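Local structure of ribonucleoside-diphosphate reductase (Pseudomonas aeruginosa, 5IM3) at residues A[232-237]-A[302-307]; A[236-241]-A[312-317]; A[492-497]-A[526-531]; A[502-507]-A[522-527]. The protein probably catalyses the reduction of ribonucleoside diphosphates to the deoxyribonucleotide precursors of DNA, and binds dATP as an allosteric nucleotide. All blocks are in the same frame, centred on the assembly; numbering follows the deposited sequence.

Interactions 1 and 2 both start from helix 219-239 and tie it to residues 302-317; interactions 3 and 4 both end on helix 517-532 in the barrel domain. The two pairs lie on opposite sides of the chain's centre: the centres of interactions 1 and 2 are about 59 to 66 Å from those of interactions 3 and 4. Interactions 1 and 3 are surface contacts, each a single polar bridge between long side chains: a tyrosine-glutamate hydrogen bond in one, an arginine-glutamate salt bridge in the other. Interaction 2 is partly buried and wholly apolar across its segments. Interaction 4 is the buried one, joining ring packing with a tyrosine-carbonyl hydrogen bond. E234 of interaction 1 also accepts from the backbone N of R315 in interaction 2.

Interaction 1. Residues A[232-237]-A[302-307]; sequences RAEALG and TLYDRY
Two helical segments, 232-237 and 302-307, stand far enough apart that only E234 and Y304 meet, the second helix widening into a pi-type turn at 303-307. The two side chains reach for each other from opposite directions. In both, CG lies anti to the backbone N (chi1 -180° in E234, 177° in Y304), which directs both groups into the gap, and the extended chain gives E234 its reach. The phenol OH of Y304 donates to OE1 of E234 at 2.9 Å, on the syn lone pair, while OE1 lies at the edge of the ring near its plane. The carboxylate is turned almost perpendicular to that ring, at 87°. Glutamate suits the place because it has two acceptors: OE2 takes the backbone N-H of R315. That arginine also makes a cation-pi contact with Y304 and donates to the carbonyls of Y304 and D305. Helix 219-239 is thereby tied to helix 297-307 and strand 314-315, while helix 250-267 packs against R232 and L236 and helix 773-779 against T302.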
loop_
_atom_site.group_PDB
_atom_site.type_symbol
_atom_site.label_atom_id
_atom_site.label_comp_id
_atom_site.label_asym_id
_atom_site.label_seq_id
_atom_site.Cartn_x
_atom_site.Cartn_y
_atom_site.Cartn_z
ATOM N N ARG A 232 -5.036 -46.543 39.353
ATOM C CA ARG A 232 -5.543 -47.572 40.254
ATOM C C ARG A 232 -4.670 -47.687 41.498
ATOM O O ARG A 232 -5.177 -47.719 42.625
ATOM C CB ARG A 232 -5.628 -48.912 39.524
ATOM C CG ARG A 232 -6.674 -48.949 38.422
ATOM C CD ARG A 232 -6.868 -50.357 37.884
ATOM N NE ARG A 232 -5.681 -50.851 37.188
ATOM C CZ ARG A 232 -5.551 -50.918 35.867
ATOM N NH1 ARG A 232 -6.536 -50.532 35.066
ATOM N NH2 ARG A 232 -4.425 -51.383 35.340
ATOM N N ALA A 233 -3.349 -47.737 41.313
ATOM C CA ALA A 233 -2.447 -47.801 42.457
ATOM C C ALA A 233 -2.569 -46.554 43.320
ATOM O O ALA A 233 -2.624 -46.641 44.553
ATOM C CB ALA A 233 -1.007 -47.982 41.980
ATOM N N GLU A 234 -2.616 -45.383 42.684
ATOM C CA GLU A 234 -2.744 -44.127 43.413
ATOM C C GLU A 234 -4.035 -44.094 44.225
ATOM O O GLU A 234 -4.016 -43.887 45.444
ATOM C CB GLU A 234 -2.686 -42.965 42.418
ATOM C CG GLU A 234 -2.802 -41.581 43.024
ATOM C CD GLU A 234 -2.649 -40.483 41.985
ATOM O OE1 GLU A 234 -2.108 -40.765 40.893
ATOM O OE2 GLU A 234 -3.074 -39.341 42.254
ATOM N N ALA A 235 -5.171 -44.313 43.561
ATOM C CA ALA A 235 -6.460 -44.201 44.235
ATOM C C ALA A 235 -6.655 -45.315 45.256
ATOM O O ALA A 235 -6.987 -45.054 46.418
ATOM C CB ALA A 235 -7.590 -44.214 43.207
ATOM N N LEU A 236 -6.459 -46.569 44.841
ATOM C CA LEU A 236 -6.720 -47.686 45.744
ATOM C C LEU A 236 -5.770 -47.670 46.934
ATOM O O LEU A 236 -6.186 -47.932 48.067
ATOM C CB LEU A 236 -6.609 -49.008 44.991
ATOM C CG LEU A 236 -7.591 -49.199 43.841
ATOM C CD1 LEU A 236 -7.236 -50.455 43.091
ATOM C CD2 LEU A 236 -9.033 -49.263 44.330
ATOM N N GLY A 237 -4.494 -47.365 46.699
ATOM C CA GLY A 237 -3.559 -47.249 47.806
ATOM C C GLY A 237 -3.973 -46.186 48.805
ATOM O O GLY A 237 -3.837 -46.371 50.016
ATOM N N THR A 302 -7.928 -35.533 30.604
ATOM C CA THR A 302 -8.802 -34.412 30.937
ATOM C C THR A 302 -9.464 -34.618 32.293
ATOM O O THR A 302 -9.435 -33.733 33.156
ATOM C CB THR A 302 -9.863 -34.237 29.850
ATOM O OG1 THR A 302 -9.226 -33.954 28.598
ATOM C CG2 THR A 302 -10.816 -33.099 30.203
ATOM N N LEU A 303 -10.080 -35.783 32.494
ATOM C CA LEU A 303 -10.734 -36.067 33.766
ATOM C C LEU A 303 -9.729 -36.083 34.908
ATOM O O LEU A 303 -9.945 -35.453 35.949
ATOM C CB LEU A 303 -11.479 -37.402 33.683
ATOM C CG LEU A 303 -12.687 -37.431 32.741
ATOM C CD1 LEU A 303 -13.284 -38.826 32.670
ATOM C CD2 LEU A 303 -13.743 -36.422 33.175
ATOM N N TYR A 304 -8.614 -36.791 34.727
ATOM C CA TYR A 304 -7.643 -36.933 35.807
ATOM C C TYR A 304 -7.056 -35.589 36.207
ATOM O O TYR A 304 -6.863 -35.320 37.398
ATOM C CB TYR A 304 -6.529 -37.890 35.392
ATOM C CG TYR A 304 -5.440 -38.029 36.432
ATOM C CD1 TYR A 304 -5.519 -38.997 37.424
ATOM C CD2 TYR A 304 -4.334 -37.187 36.426
ATOM C CE1 TYR A 304 -4.530 -39.124 38.380
ATOM C CE2 TYR A 304 -3.339 -37.308 37.376
ATOM C CZ TYR A 304 -3.442 -38.277 38.351
ATOM O OH TYR A 304 -2.451 -38.397 39.298
ATOM N N ASP A 305 -6.757 -34.734 35.229
ATOM C CA ASP A 305 -6.076 -33.481 35.536
ATOM C C ASP A 305 -6.979 -32.526 36.304
ATOM O O ASP A 305 -6.518 -31.841 37.225
ATOM C CB ASP A 305 -5.577 -32.820 34.251
ATOM C CG ASP A 305 -4.452 -33.596 33.591
ATOM O OD1 ASP A 305 -3.865 -34.481 34.248
ATOM O OD2 ASP A 305 -4.149 -33.310 32.412
ATOM N N ARG A 306 -8.265 -32.470 35.957
ATOM C CA ARG A 306 -9.121 -31.384 36.424
ATOM C C ARG A 306 -10.430 -31.812 37.072
ATOM O O ARG A 306 -11.009 -30.999 37.800
ATOM C CB ARG A 306 -9.444 -30.430 35.262
ATOM C CG ARG A 306 -8.228 -29.667 34.751
ATOM C CD ARG A 306 -8.588 -28.666 33.662
ATOM N NE ARG A 306 -9.074 -29.313 32.445
ATOM C CZ ARG A 306 -9.226 -28.695 31.276
ATOM N NH1 ARG A 306 -8.923 -27.407 31.153
ATOM N NH2 ARG A 306 -9.678 -29.365 30.224
ATOM N N TYR A 307 -10.917 -33.033 36.855
ATOM C CA TYR A 307 -12.241 -33.406 37.341
ATOM C C TYR A 307 -12.239 -34.419 38.476
ATOM O O TYR A 307 -13.130 -34.363 39.328
ATOM C CB TYR A 307 -13.092 -33.946 36.184
ATOM C CG TYR A 307 -13.568 -32.853 35.252
ATOM C CD1 TYR A 307 -14.793 -32.230 35.451
ATOM C CD2 TYR A 307 -12.783 -32.429 34.188
ATOM C CE1 TYR A 307 -15.230 -31.224 34.610
ATOM C CE2 TYR A 307 -13.211 -31.421 33.339
ATOM C CZ TYR A 307 -14.434 -30.824 33.558
ATOM O OH TYR A 307 -14.874 -29.821 32.724
#

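Interaction 2. Residues A[236-241]-A[312-317]; sequences LGFLGV and DGIRFE
The rings of F238 and F316 form an offset stack, centroids 4.8 Å apart and planes inclined at 26°. CE2 of F238 lies over one face of the F316 ring, and the carbonyl O of I314 lies at the edge of that ring, in its plane. The F238 ring is offset toward the CB end of F316, with its CD2 3.3 Å from CB of F316. F316 holds CG between its backbone N and carbonyl carbon (chi1 65°), which turns one face of its ring to F238. At the other ortho carbon of F238, CD1, the CG2 branch of I314 packs at 4.0 Å, and CD2 of L239 meets CD2 of F316 at 4.1 Å. Phenylalanine suits both places because its flat, apolar ring can stack with no polar group to satisfy. K264 adds a cation-pi contact to F238. Helix 219-239 closes in a Schellman motif, G240 taking the positive phi that glycine readily adopts. Apolar packing thus joins a helix C-terminus to the beta hairpin of strands 310-311 and 314-315.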
loop_
_atom_site.group_PDB
_atom_site.type_symbol
_atom_site.label_atom_id
_atom_site.label_comp_id
_atom_site.label_asym_id
_atom_site.label_seq_id
_atom_site.Cartn_x
_atom_site.Cartn_y
_atom_site.Cartn_z
ATOM N N LEU A 236 -6.459 -46.569 44.841
ATOM C CA LEU A 236 -6.720 -47.686 45.744
ATOM C C LEU A 236 -5.770 -47.670 46.934
ATOM O O LEU A 236 -6.186 -47.932 48.067
ATOM C CB LEU A 236 -6.609 -49.008 44.991
ATOM C CG LEU A 236 -7.591 -49.199 43.841
ATOM C CD1 LEU A 236 -7.236 -50.455 43.091
ATOM C CD2 LEU A 236 -9.033 -49.263 44.330
ATOM N N GLY A 237 -4.494 -47.365 46.699
ATOM C CA GLY A 237 -3.559 -47.249 47.806
ATOM C C GLY A 237 -3.973 -46.186 48.805
ATOM O O GLY A 237 -3.837 -46.371 50.016
ATOM N N PHE A 238 -4.485 -45.055 48.310
ATOM C CA PHE A 238 -4.980 -44.009 49.199
ATOM C C PHE A 238 -6.163 -44.507 50.021
ATOM O O PHE A 238 -6.230 -44.277 51.233
ATOM C CB PHE A 238 -5.370 -42.776 48.382
ATOM C CG PHE A 238 -5.833 -41.606 49.211
ATOM C CD1 PHE A 238 -4.921 -40.698 49.724
ATOM C CD2 PHE A 238 -7.181 -41.404 49.461
ATOM C CE1 PHE A 238 -5.344 -39.619 50.479
ATOM C CE2 PHE A 238 -7.609 -40.325 50.214
ATOM C CZ PHE A 238 -6.689 -39.432 50.722
ATOM N N LEU A 239 -7.100 -45.202 49.378
ATOM C CA LEU A 239 -8.285 -45.715 50.049
ATOM C C LEU A 239 -8.005 -46.938 50.909
ATOM O O LEU A 239 -8.923 -47.425 51.576
ATOM C CB LEU A 239 -9.360 -46.060 49.014
ATOM C CG LEU A 239 -9.957 -44.877 48.254
ATOM C CD1 LEU A 239 -10.874 -45.359 47.141
ATOM C CD2 LEU A 239 -10.709 -43.957 49.211
ATOM N N GLY A 240 -6.774 -47.442 50.916
ATOM C CA GLY A 240 -6.463 -48.626 51.689
ATOM C C GLY A 240 -7.104 -49.895 51.182
ATOM O O GLY A 240 -7.153 -50.884 51.914
ATOM N N VAL A 241 -7.604 -49.895 49.947
ATOM C CA VAL A 241 -8.193 -51.103 49.377
ATOM C C VAL A 241 -7.104 -52.053 48.899
ATOM O O VAL A 241 -7.069 -53.227 49.285
ATOM C CB VAL A 241 -9.160 -50.737 48.234
ATOM C CG1 VAL A 241 -9.750 -51.994 47.600
ATOM C CG2 VAL A 241 -10.269 -49.833 48.744
ATOM N N ASP A 312 -4.267 -33.604 48.840
ATOM C CA ASP A 312 -2.809 -33.533 48.916
ATOM C C ASP A 312 -2.169 -33.860 47.571
ATOM O O ASP A 312 -1.092 -34.459 47.511
ATOM C CB ASP A 312 -2.264 -34.464 50.005
ATOM C CG ASP A 312 -2.842 -34.166 51.379
ATOM O OD1 ASP A 312 -3.095 -32.982 51.682
ATOM O OD2 ASP A 312 -3.040 -35.119 52.159
ATOM N N GLY A 313 -2.833 -33.474 46.480
ATOM C CA GLY A 313 -2.368 -33.783 45.144
ATOM C C GLY A 313 -2.625 -35.201 44.682
ATOM O O GLY A 313 -2.310 -35.522 43.530
ATOM N N ILE A 314 -3.189 -36.056 45.531
ATOM C CA ILE A 314 -3.411 -37.461 45.209
ATOM C C ILE A 314 -4.850 -37.627 44.735
ATOM O O ILE A 314 -5.795 -37.346 45.482
ATOM C CB ILE A 314 -3.124 -38.364 46.419
ATOM C CG1 ILE A 314 -1.654 -38.238 46.832
ATOM C CG2 ILE A 314 -3.474 -39.818 46.101
ATOM C CD1 ILE A 314 -1.282 -39.036 48.067
ATOM N N ARG A 315 -5.018 -38.088 43.498
ATOM C CA ARG A 315 -6.338 -38.428 42.983
ATOM C C ARG A 315 -6.774 -39.765 43.568
ATOM O O ARG A 315 -6.122 -40.790 43.340
ATOM C CB ARG A 315 -6.323 -38.496 41.457
ATOM C CG ARG A 315 -6.554 -37.165 40.756
ATOM C CD ARG A 315 -5.424 -36.183 41.003
ATOM N NE ARG A 315 -5.519 -35.020 40.123
ATOM C CZ ARG A 315 -4.844 -33.888 40.298
ATOM N NH1 ARG A 315 -4.022 -33.750 41.331
ATOM N NH2 ARG A 315 -4.998 -32.886 39.440
ATOM N N PHE A 316 -7.873 -39.759 44.325
ATOM C CA PHE A 316 -8.425 -40.992 44.876
ATOM C C PHE A 316 -9.831 -41.271 44.354
ATOM O O PHE A 316 -10.589 -42.008 44.992
ATOM C CB PHE A 316 -8.405 -40.958 46.407
ATOM C CG PHE A 316 -9.293 -39.908 47.016
ATOM C CD1 PHE A 316 -8.855 -38.601 47.153
ATOM C CD2 PHE A 316 -10.560 -40.236 47.473
ATOM C CE1 PHE A 316 -9.669 -37.638 47.721
ATOM C CE2 PHE A 316 -11.377 -39.278 48.043
ATOM C CZ PHE A 316 -10.932 -37.977 48.167
ATOM N N GLU A 317 -10.185 -40.716 43.196
ATOM C CA GLU A 317 -11.461 -40.986 42.538
ATOM C C GLU A 317 -11.181 -41.646 41.193
ATOM O O GLU A 317 -10.603 -41.018 40.298
ATOM C CB GLU A 317 -12.268 -39.701 42.361
ATOM C CG GLU A 317 -13.670 -39.920 41.817
ATOM C CD GLU A 317 -14.486 -38.642 41.773
ATOM O OE1 GLU A 317 -13.921 -37.581 41.425
ATOM O OE2 GLU A 317 -15.693 -38.698 42.094
#

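Interaction 3. Residues A[492-497]-A[526-531]; sequences MKRVFD and YYEALA
A bidentate, end-on salt bridge between R494 and E528 spans the gap between helix 489-496 and helix 517-532, at the surface of the barrel domain. The helices are well separated here: CA of R494 and CA of E528, the nearest pair, are 13.1 Å apart. That distance suits long side chains, and arginine and glutamate approach from opposite directions to meet midway. NH1 of R494 donates to OE2 of E528 at 2.8 Å, and NH2 of R494 donates to OE1 of E528 at 2.9 Å. Both bonds are fairly straight, at 157° and 161°, and both oxygens are approached on the syn side. Guanidinium and carboxylate are nearly coplanar, 6° apart, so the paired bonds resist rotation of either group. R494 bends at its second torsion before running on to its charged end, whereas E528 is extended beyond CG. NH1 of R494 has a second acceptor in the carbonyl of S500, which helps fix the guanidinium, and E525 adds a weak, long ion pair to NH2. Strand 500-504 touches E528 through S500 and T502, so the bridge is laid beside this strand, while helix 544-558 packs against R494 and V495 through A544.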
loop_
_atom_site.group_PDB
_atom_site.type_symbol
_atom_site.label_atom_id
_atom_site.label_comp_id
_atom_site.label_asym_id
_atom_site.label_seq_id
_atom_site.Cartn_x
_atom_site.Cartn_y
_atom_site.Cartn_z
ATOM N N MET A 492 -32.298 -5.284 9.333
ATOM C CA MET A 492 -31.929 -6.086 8.173
ATOM C C MET A 492 -32.820 -5.767 6.979
ATOM O O MET A 492 -32.351 -5.738 5.836
ATOM C CB MET A 492 -32.010 -7.573 8.515
ATOM C CG MET A 492 -31.104 -8.007 9.660
ATOM S SD MET A 492 -29.355 -7.695 9.363
ATOM C CE MET A 492 -29.079 -8.648 7.866
ATOM N N LYS A 493 -34.114 -5.532 7.222
ATOM C CA LYS A 493 -34.998 -5.105 6.143
ATOM C C LYS A 493 -34.488 -3.826 5.489
ATOM O O LYS A 493 -34.513 -3.693 4.260
ATOM C CB LYS A 493 -36.419 -4.899 6.670
ATOM C CG LYS A 493 -37.164 -6.178 7.021
ATOM C CD LYS A 493 -38.597 -5.865 7.433
ATOM C CE LYS A 493 -39.399 -7.123 7.729
ATOM N NZ LYS A 493 -40.806 -6.808 8.109
ATOM N N ARG A 494 -34.023 -2.871 6.299
ATOM C CA ARG A 494 -33.508 -1.621 5.749
ATOM C C ARG A 494 -32.194 -1.837 5.005
ATOM O O ARG A 494 -31.902 -1.117 4.046
ATOM C CB ARG A 494 -33.331 -0.592 6.868
ATOM C CG ARG A 494 -34.627 -0.209 7.576
ATOM C CD ARG A 494 -35.498 0.704 6.721
ATOM N NE ARG A 494 -36.784 0.996 7.356
ATOM C CZ ARG A 494 -36.978 1.949 8.263
ATOM N NH1 ARG A 494 -35.970 2.717 8.661
ATOM N NH2 ARG A 494 -38.185 2.135 8.780
ATOM N N VAL A 495 -31.397 -2.821 5.424
ATOM C CA VAL A 495 -30.191 -3.167 4.677
ATOM C C VAL A 495 -30.565 -3.743 3.316
ATOM O O VAL A 495 -30.069 -3.299 2.274
ATOM C CB VAL A 495 -29.325 -4.150 5.487
ATOM C CG1 VAL A 495 -28.153 -4.658 4.647
ATOM C CG2 VAL A 495 -28.817 -3.490 6.766
ATOM N N PHE A 496 -31.450 -4.744 3.308
ATOM C CA PHE A 496 -31.873 -5.361 2.056
ATOM C C PHE A 496 -32.460 -4.340 1.093
ATOM O O PHE A 496 -32.298 -4.473 -0.125
ATOM C CB PHE A 496 -32.896 -6.462 2.339
ATOM C CG PHE A 496 -32.286 -7.789 2.696
ATOM C CD1 PHE A 496 -31.351 -7.889 3.714
ATOM C CD2 PHE A 496 -32.666 -8.942 2.028
ATOM C CE1 PHE A 496 -30.793 -9.112 4.044
ATOM C CE2 PHE A 496 -32.115 -10.165 2.356
ATOM C CZ PHE A 496 -31.178 -10.251 3.363
ATOM N N ASP A 497 -33.139 -3.318 1.614
ATOM C CA ASP A 497 -33.843 -2.339 0.798
ATOM C C ASP A 497 -33.097 -1.014 0.679
ATOM O O ASP A 497 -33.657 -0.047 0.153
ATOM C CB ASP A 497 -35.242 -2.097 1.371
ATOM C CG ASP A 497 -36.055 -3.373 1.481
ATOM O OD1 ASP A 497 -35.809 -4.311 0.697
ATOM O OD2 ASP A 497 -36.947 -3.437 2.351
ATOM N N TYR A 526 -43.208 4.845 14.085
ATOM C CA TYR A 526 -43.854 5.983 14.731
ATOM C C TYR A 526 -42.816 6.928 15.327
ATOM O O TYR A 526 -42.874 8.144 15.120
ATOM C CB TYR A 526 -44.824 5.485 15.805
ATOM C CG TYR A 526 -45.307 6.544 16.773
ATOM C CD1 TYR A 526 -46.422 7.321 16.487
ATOM C CD2 TYR A 526 -44.654 6.754 17.980
ATOM C CE1 TYR A 526 -46.868 8.286 17.374
ATOM C CE2 TYR A 526 -45.092 7.716 18.873
ATOM C CZ TYR A 526 -46.201 8.476 18.566
ATOM O OH TYR A 526 -46.639 9.432 19.456
ATOM N N TYR A 527 -41.850 6.381 16.068
ATOM C CA TYR A 527 -40.779 7.210 16.609
ATOM C C TYR A 527 -39.928 7.808 15.499
ATOM O O TYR A 527 -39.455 8.944 15.623
ATOM C CB TYR A 527 -39.908 6.388 17.563
ATOM C CG TYR A 527 -40.551 6.114 18.906
ATOM C CD1 TYR A 527 -41.187 7.127 19.616
ATOM C CD2 TYR A 527 -40.530 4.841 19.464
ATOM C CE1 TYR A 527 -41.775 6.882 20.837
ATOM C CE2 TYR A 527 -41.117 4.587 20.688
ATOM C CZ TYR A 527 -41.738 5.613 21.370
ATOM O OH TYR A 527 -42.325 5.366 22.587
ATOM N N GLU A 528 -39.727 7.063 14.411
ATOM C CA GLU A 528 -38.946 7.571 13.289
ATOM C C GLU A 528 -39.607 8.804 12.684
ATOM O O GLU A 528 -38.946 9.815 12.424
ATOM C CB GLU A 528 -38.779 6.472 12.235
ATOM C CG GLU A 528 -37.356 6.285 11.733
ATOM C CD GLU A 528 -37.258 5.241 10.631
ATOM O OE1 GLU A 528 -38.265 4.546 10.375
ATOM O OE2 GLU A 528 -36.174 5.120 10.019
ATOM N N ALA A 529 -40.922 8.736 12.455
ATOM C CA ALA A 529 -41.647 9.880 11.910
ATOM C C ALA A 529 -41.617 11.057 12.875
ATOM O O ALA A 529 -41.566 12.219 12.454
ATOM C CB ALA A 529 -43.087 9.479 11.598
ATOM N N LEU A 530 -41.651 10.774 14.176
ATOM C CA LEU A 530 -41.603 11.832 15.178
ATOM C C LEU A 530 -40.301 12.615 15.083
ATOM O O LEU A 530 -40.300 13.851 15.096
ATOM C CB LEU A 530 -41.764 11.224 16.572
ATOM C CG LEU A 530 -42.817 11.816 17.502
ATOM C CD1 LEU A 530 -44.213 11.729 16.903
ATOM C CD2 LEU A 530 -42.760 11.074 18.823
ATOM N N ALA A 531 -39.173 11.905 14.988
ATOM C CA ALA A 531 -37.879 12.573 14.921
ATOM C C ALA A 531 -37.736 13.398 13.648
ATOM O O ALA A 531 -37.109 14.462 13.669
ATOM C CB ALA A 531 -36.752 11.545 15.007
#

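Interaction 4. Residues A[502-507]-A[522-527]; sequences TLFSPS and ERYEYY
T502 and Y524 are joined by a short hydrogen bond: OH of Y524 donates to the carbonyl O of T502 at 2.7 Å, arriving in the carbonyl plane on a lone pair. The same hydroxyl lies 2.9 Å from the backbone N of T502, so the phenol end sits against the strand backbone. F504 points to the same helix. Its ring turns an edge toward the face of the Y524 ring in an offset edge-to-face pair, with planes at 79° and centroids 5.7 Å apart; CE2 of F504 comes within 3.8 Å of CE1 of Y524. CZ of F504 lies 3.8 Å from the carbonyl O of Y527 and 4.0 Å from its CB.

This is strand-on-helix packing at about a right angle: strand 502-504 crosses helix 522-527 at 91°, their axes 10.3 Å apart. In the barrel domain strand 500-504 pairs antiparallel with strand 539-543, and helix 517-532 lies against it. Tyrosine suits position 524 because its ring packs in the buried layer while its hydroxyl reaches the strand backbone; phenylalanine suits 504 as a buried apolar ring between Y524 and the backbone of Y527.

Y524 reaches the strand with CG anti to its own backbone N (chi1 179°). CG2 of T502 lies over one face of the F504 ring. Further out, W501 stacks on Y524, while A531 packs against F504. D511 accepts from the hydroxyl of Y527 and forms a salt bridge with R523.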
loop_
_atom_site.group_PDB
_atom_site.type_symbol
_atom_site.label_atom_id
_atom_site.label_comp_id
_atom_site.label_asym_id
_atom_site.label_seq_id
_atom_site.Cartn_x
_atom_site.Cartn_y
_atom_site.Cartn_z
ATOM N N THR A 502 -32.577 5.080 12.121
ATOM C CA THR A 502 -32.490 6.155 13.101
ATOM C C THR A 502 -32.059 5.600 14.452
ATOM O O THR A 502 -32.605 4.597 14.923
ATOM C CB THR A 502 -33.831 6.882 13.238
ATOM O OG1 THR A 502 -34.231 7.394 11.960
ATOM C CG2 THR A 502 -33.719 8.036 14.226
ATOM N N LEU A 503 -31.085 6.259 15.071
ATOM C CA LEU A 503 -30.614 5.897 16.397
ATOM C C LEU A 503 -31.321 6.745 17.448
ATOM O O LEU A 503 -31.501 7.954 17.269
ATOM C CB LEU A 503 -29.097 6.080 16.507
ATOM C CG LEU A 503 -28.264 5.478 15.370
ATOM C CD1 LEU A 503 -26.775 5.639 15.645
ATOM C CD2 LEU A 503 -28.613 4.016 15.159
ATOM N N PHE A 504 -31.728 6.099 18.540
ATOM C CA PHE A 504 -32.435 6.750 19.631
ATOM C C PHE A 504 -31.764 6.403 20.952
ATOM O O PHE A 504 -31.085 5.380 21.079
ATOM C CB PHE A 504 -33.907 6.313 19.720
ATOM C CG PHE A 504 -34.714 6.593 18.489
ATOM C CD1 PHE A 504 -35.210 7.861 18.242
ATOM C CD2 PHE A 504 -35.012 5.577 17.597
ATOM C CE1 PHE A 504 -35.970 8.114 17.117
ATOM C CE2 PHE A 504 -35.767 5.825 16.467
ATOM C CZ PHE A 504 -36.250 7.093 16.230
ATOM N N SER A 505 -31.969 7.245 21.924
ATOM C CA SER A 505 -31.642 6.808 23.275
ATOM C C SER A 505 -32.837 6.080 23.886
ATOM O O SER A 505 -33.975 6.533 23.739
ATOM C CB SER A 505 -31.267 7.988 24.162
ATOM O OG SER A 505 -31.047 7.552 25.493
ATOM N N PRO A 506 -32.626 4.954 24.571
ATOM C CA PRO A 506 -33.779 4.207 25.101
ATOM C C PRO A 506 -34.640 5.013 26.057
ATOM O O PRO A 506 -35.838 4.732 26.170
ATOM C CB PRO A 506 -33.127 3.003 25.799
ATOM C CG PRO A 506 -31.725 3.409 26.048
ATOM C CD PRO A 506 -31.349 4.312 24.919
ATOM N N SER A 507 -34.077 6.011 26.745
ATOM C CA SER A 507 -34.872 6.814 27.670
ATOM C C SER A 507 -35.951 7.620 26.958
ATOM O O SER A 507 -36.957 7.969 27.582
ATOM C CB SER A 507 -33.968 7.749 28.475
ATOM O OG SER A 507 -33.146 8.527 27.628
ATOM N N GLU A 522 -43.975 -1.177 13.849
ATOM C CA GLU A 522 -44.947 -0.088 13.865
ATOM C C GLU A 522 -44.520 1.003 14.839
ATOM O O GLU A 522 -44.485 2.190 14.489
ATOM C CB GLU A 522 -46.329 -0.629 14.233
ATOM C CG GLU A 522 -47.359 0.450 14.546
ATOM C CD GLU A 522 -48.727 -0.117 14.854
ATOM O OE1 GLU A 522 -48.947 -1.317 14.583
ATOM O OE2 GLU A 522 -49.576 0.640 15.372
ATOM N N ARG A 523 -44.187 0.617 16.072
ATOM C CA ARG A 523 -43.797 1.602 17.073
ATOM C C ARG A 523 -42.498 2.293 16.682
ATOM O O ARG A 523 -42.330 3.493 16.923
ATOM C CB ARG A 523 -43.667 0.931 18.442
ATOM C CG ARG A 523 -43.509 1.898 19.614
ATOM C CD ARG A 523 -44.708 2.818 19.744
ATOM N NE ARG A 523 -44.618 3.679 20.918
ATOM C CZ ARG A 523 -45.438 4.697 21.158
ATOM N NH1 ARG A 523 -46.412 4.979 20.302
ATOM N NH2 ARG A 523 -45.288 5.432 22.254
ATOM N N TYR A 524 -41.569 1.554 16.071
ATOM C CA TYR A 524 -40.309 2.157 15.654
ATOM C C TYR A 524 -40.525 3.177 14.545
ATOM O O TYR A 524 -39.908 4.246 14.550
ATOM C CB TYR A 524 -39.328 1.081 15.192
ATOM C CG TYR A 524 -38.011 1.655 14.727
ATOM C CD1 TYR A 524 -36.938 1.768 15.599
ATOM C CD2 TYR A 524 -37.844 2.098 13.419
ATOM C CE1 TYR A 524 -35.735 2.300 15.178
ATOM C CE2 TYR A 524 -36.649 2.632 12.994
ATOM C CZ TYR A 524 -35.596 2.731 13.875
ATOM O OH TYR A 524 -34.401 3.261 13.450
ATOM N N GLU A 525 -41.373 2.851 13.566
ATOM C CA GLU A 525 -41.659 3.802 12.500
ATOM C C GLU A 525 -42.408 5.021 13.031
ATOM O O GLU A 525 -42.249 6.123 12.496
ATOM C CB GLU A 525 -42.448 3.114 11.386
ATOM C CG GLU A 525 -41.616 2.122 10.575
ATOM C CD GLU A 525 -42.419 1.398 9.510
ATOM O OE1 GLU A 525 -43.658 1.550 9.484
ATOM O OE2 GLU A 525 -41.805 0.676 8.694
ATOM N N TYR A 526 -43.208 4.845 14.085
ATOM C CA TYR A 526 -43.854 5.983 14.731
ATOM C C TYR A 526 -42.816 6.928 15.327
ATOM O O TYR A 526 -42.874 8.144 15.120
ATOM C CB TYR A 526 -44.824 5.485 15.805
ATOM C CG TYR A 526 -45.307 6.544 16.773
ATOM C CD1 TYR A 526 -46.422 7.321 16.487
ATOM C CD2 TYR A 526 -44.654 6.754 17.980
ATOM C CE1 TYR A 526 -46.868 8.286 17.374
ATOM C CE2 TYR A 526 -45.092 7.716 18.873
ATOM C CZ TYR A 526 -46.201 8.476 18.566
ATOM O OH TYR A 526 -46.639 9.432 19.456
ATOM N N TYR A 527 -41.850 6.381 16.068
ATOM C CA TYR A 527 -40.779 7.210 16.609
ATOM C C TYR A 527 -39.928 7.808 15.499
ATOM O O TYR A 527 -39.455 8.944 15.623
ATOM C CB TYR A 527 -39.908 6.388 17.563
ATOM C CG TYR A 527 -40.551 6.114 18.906
ATOM C CD1 TYR A 527 -41.187 7.127 19.616
ATOM C CD2 TYR A 527 -40.530 4.841 19.464
ATOM C CE1 TYR A 527 -41.775 6.882 20.837
ATOM C CE2 TYR A 527 -41.117 4.587 20.688
ATOM C CZ TYR A 527 -41.738 5.613 21.370
ATOM O OH TYR A 527 -42.325 5.366 22.587
#